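Local structure of xylanase Y (Bacillus halodurans, 1WU4) at residues 62-65 / 66-70; 165-168 / 169-172. The protein hydrolyses xylooligosaccharides of three or more units, releasing xylose from the reducing end with inversion of anomeric configuration. The protein carries 1 engineered substitution. One frame throughout, in Å; residues are numbered along the deposited sequence.

Contact 1 of 2, residues 62-65 / 66-70; sequences TGNL and DVRTE
D66 turns its carboxylate back along N64, whose CB lies 3.5 Å from D66 OD1. D66 CG sits between its backbone N and carbonyl carbon (chi1 67°), which points the acid at R68, two residues on. S113 OG also holds D66 OD2. V67 pairs through its backbone with C114. R68, the N-cap of helix 69-81, runs extended from CG to NE and meets D66 edge-on: NE gives OD2 a salt-bridged hydrogen bond of 2.9 Å (155°) on the syn lone pair, backed by weak bonds from NE to OD1 and from NH2 to OD2. N64 lies over one guanidinium face, its amide plane nearly parallel to that of the guanidinium (7°), with ND2 3.0 Å from R68 NH2. Both nitrogens are donors and no hydrogen bond joins them; the amide packs flat there, and ND2 is bonded to D61 OD2. With an alanine in place of R68, D66 would probably lose its charged mate and the N64 amide the flat group it packs on. E70, the probable proton donor, follows, held by R266 and Y359. L65 and D66 both face D61, forming a G1 beta bulge that leads through the short strand 67-68 into the helix bearing this acid.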
# COMPACT_ATOMS: atom_id res chain seq x y z
N THR A 62 8.27 -8.90 -11.53
CA THR A 62 9.35 -9.71 -12.07
C THR A 62 9.19 -11.21 -11.86
O THR A 62 9.62 -12.01 -12.69
CB THR A 62 10.69 -9.26 -11.48
OG1 THR A 62 10.62 -9.29 -10.05
CG2 THR A 62 11.02 -7.84 -11.93
N GLY A 63 8.56 -11.60 -10.75
CA GLY A 63 8.39 -13.02 -10.47
C GLY A 63 7.27 -13.71 -11.23
O GLY A 63 7.42 -14.86 -11.65
N ASN A 64 6.15 -13.02 -11.41
CA ASN A 64 5.01 -13.60 -12.11
C ASN A 64 4.94 -13.19 -13.58
O ASN A 64 4.02 -13.58 -14.30
CB ASN A 64 3.72 -13.20 -11.39
CG ASN A 64 3.63 -13.79 -10.00
OD1 ASN A 64 3.62 -15.01 -9.82
ND2 ASN A 64 3.57 -12.93 -8.99
N LEU A 65 5.91 -12.40 -14.01
CA LEU A 65 5.99 -11.93 -15.39
C LEU A 65 4.70 -11.26 -15.87
O LEU A 65 4.24 -11.51 -16.99
CB LEU A 65 6.35 -13.09 -16.32
CG LEU A 65 7.72 -13.73 -16.08
CD1 LEU A 65 7.95 -14.84 -17.10
CD2 LEU A 65 8.81 -12.67 -16.18
N ASP A 66 4.13 -10.41 -15.03
CA ASP A 66 2.92 -9.69 -15.39
C ASP A 66 2.94 -8.30 -14.78
O ASP A 66 3.83 -7.96 -14.00
CB ASP A 66 1.66 -10.47 -14.97
CG ASP A 66 1.50 -10.58 -13.47
OD1 ASP A 66 2.43 -10.23 -12.72
OD2 ASP A 66 0.41 -11.03 -13.03
N VAL A 67 1.96 -7.49 -15.15
CA VAL A 67 1.83 -6.12 -14.66
C VAL A 67 0.55 -6.10 -13.83
O VAL A 67 -0.53 -6.43 -14.34
CB VAL A 67 1.72 -5.12 -15.83
CG1 VAL A 67 1.57 -3.71 -15.30
CG2 VAL A 67 2.96 -5.23 -16.71
N ARG A 68 0.66 -5.71 -12.57
CA ARG A 68 -0.50 -5.69 -11.68
C ARG A 68 -0.90 -4.30 -11.24
O ARG A 68 -0.06 -3.41 -11.14
CB ARG A 68 -0.21 -6.57 -10.47
CG ARG A 68 0.20 -7.97 -10.89
CD ARG A 68 0.42 -8.92 -9.73
NE ARG A 68 0.63 -10.27 -10.24
CZ ARG A 68 0.61 -11.38 -9.50
NH1 ARG A 68 0.39 -11.30 -8.19
NH2 ARG A 68 0.79 -12.56 -10.08
N THR A 69 -2.19 -4.10 -10.98
CA THR A 69 -2.65 -2.79 -10.55
C THR A 69 -2.00 -2.41 -9.23
O THR A 69 -1.80 -1.23 -8.94
CB THR A 69 -4.20 -2.72 -10.44
OG1 THR A 69 -4.68 -3.82 -9.67
CG2 THR A 69 -4.81 -2.77 -11.84
N GLU A 70 -1.65 -3.41 -8.42
CA GLU A 70 -0.97 -3.16 -7.16
C GLU A 70 0.34 -2.43 -7.46
O GLU A 70 0.65 -1.40 -6.86
CB GLU A 70 -0.67 -4.49 -6.46
CG GLU A 70 0.31 -4.41 -5.29
CD GLU A 70 0.90 -5.76 -4.94
OE1 GLU A 70 1.55 -6.37 -5.82
OE2 GLU A 70 0.73 -6.22 -3.80

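Contact 2 of 2, residues 165-168 / 169-172; sequences CVHN and GEGG
A type II beta turn from H167 to E170 takes the chain out of the C-terminal end of helix 154-167. Its closing bond runs from E170 N to H167 O, 3.2 Å long and fairly straight at 162°. N168 and G169 occupy the two corners. At the second of these the backbone takes a positive phi of 109°, where a CB would collide with N168 O, so glycine suits this place. A side-chain bond doubles the backbone one. E170 CG, anti to the carbonyl carbon, passes 3.2 Å from H167 O, and the chain then extends so that the carboxylate reaches the edge of the imidazole. There H167 ND1 donates to E170 OE1 at 2.9 Å, approaching on the syn side but well out of the carboxylate plane; a weak second bond goes to OE2 at 3.1 Å. Ring and carboxylate planes stand 75° apart, and the two oxygens straddle the ND1 hydrogen, OE1 the nearer. V166 CG1 rests over one ring face, nearer the ring's border than its middle. Beyond the turn, H167 NE2 is bonded to D215 OD1 and E170 OE1 forms a salt bridge with R180; D215 and E170 together would probably favour a protonated imidazole, though R180 offsets part of the charge of E170. This is a His-carboxylate hydrogen bond bridging the ends of a type II turn at a helix terminus.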
# COMPACT_ATOMS: atom_id res chain seq x y z
N CYS A 165 -16.24 3.09 -6.89
CA CYS A 165 -15.93 2.24 -5.74
C CYS A 165 -17.03 2.22 -4.69
O CYS A 165 -17.24 1.19 -4.04
CB CYS A 165 -14.62 2.70 -5.09
SG CYS A 165 -13.15 2.45 -6.09
N VAL A 166 -17.73 3.33 -4.52
CA VAL A 166 -18.79 3.42 -3.53
C VAL A 166 -20.19 3.15 -4.06
O VAL A 166 -21.00 2.50 -3.39
CB VAL A 166 -18.80 4.83 -2.86
CG1 VAL A 166 -19.95 4.94 -1.87
CG2 VAL A 166 -17.47 5.08 -2.17
N HIS A 167 -20.47 3.62 -5.27
CA HIS A 167 -21.81 3.50 -5.85
C HIS A 167 -22.08 2.45 -6.92
O HIS A 167 -23.23 2.29 -7.33
CB HIS A 167 -22.22 4.87 -6.39
CG HIS A 167 -22.32 5.92 -5.33
ND1 HIS A 167 -23.46 6.10 -4.58
CD2 HIS A 167 -21.42 6.81 -4.87
CE1 HIS A 167 -23.25 7.06 -3.69
NE2 HIS A 167 -22.02 7.51 -3.85
N ASN A 168 -21.06 1.73 -7.36
CA ASN A 168 -21.27 0.73 -8.40
C ASN A 168 -22.37 -0.25 -8.00
O ASN A 168 -22.42 -0.72 -6.86
CB ASN A 168 -19.98 -0.05 -8.67
CG ASN A 168 -19.91 -0.59 -10.09
OD1 ASN A 168 -19.19 -1.55 -10.36
ND2 ASN A 168 -20.64 0.03 -11.00
N GLY A 169 -23.27 -0.54 -8.94
CA GLY A 169 -24.36 -1.46 -8.66
C GLY A 169 -25.70 -0.77 -8.56
O GLY A 169 -26.75 -1.40 -8.75
N GLU A 170 -25.68 0.52 -8.27
CA GLU A 170 -26.91 1.29 -8.15
C GLU A 170 -27.55 1.49 -9.52
O GLU A 170 -28.77 1.55 -9.65
CB GLU A 170 -26.62 2.65 -7.51
CG GLU A 170 -26.13 2.55 -6.07
CD GLU A 170 -25.72 3.88 -5.49
OE1 GLU A 170 -25.37 3.92 -4.29
OE2 GLU A 170 -25.75 4.89 -6.23
N GLY A 171 -26.71 1.58 -10.55
CA GLY A 171 -27.21 1.76 -11.90
C GLY A 171 -26.69 0.71 -12.87
O GLY A 171 -26.53 0.99 -14.06
N GLY A 172 -26.44 -0.49 -12.37
CA GLY A 172 -25.94 -1.56 -13.22
C GLY A 172 -25.74 -2.86 -12.47
O GLY A 172 -26.03 -2.94 -11.27

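How the contacts relate
Contact 1 comes first along the chain and lies beside the catalytic centre: it includes E70, the probable proton donor, and the R68 side chain is about 8 Å from that of D263, the probable proton acceptor. Contact 2 belongs to the surface, away from the annotated sites, its centre 24 Å from that of the chain against 15 Å for contact 1. The two centres are 28 Å apart, and their nearest atoms, about 11 Å apart, do not touch. Neighbouring residues of one loop nevertheless lie between them: Y109 meets N168 of contact 2, while F110 and W112 meet T69 and R68 of contact 1.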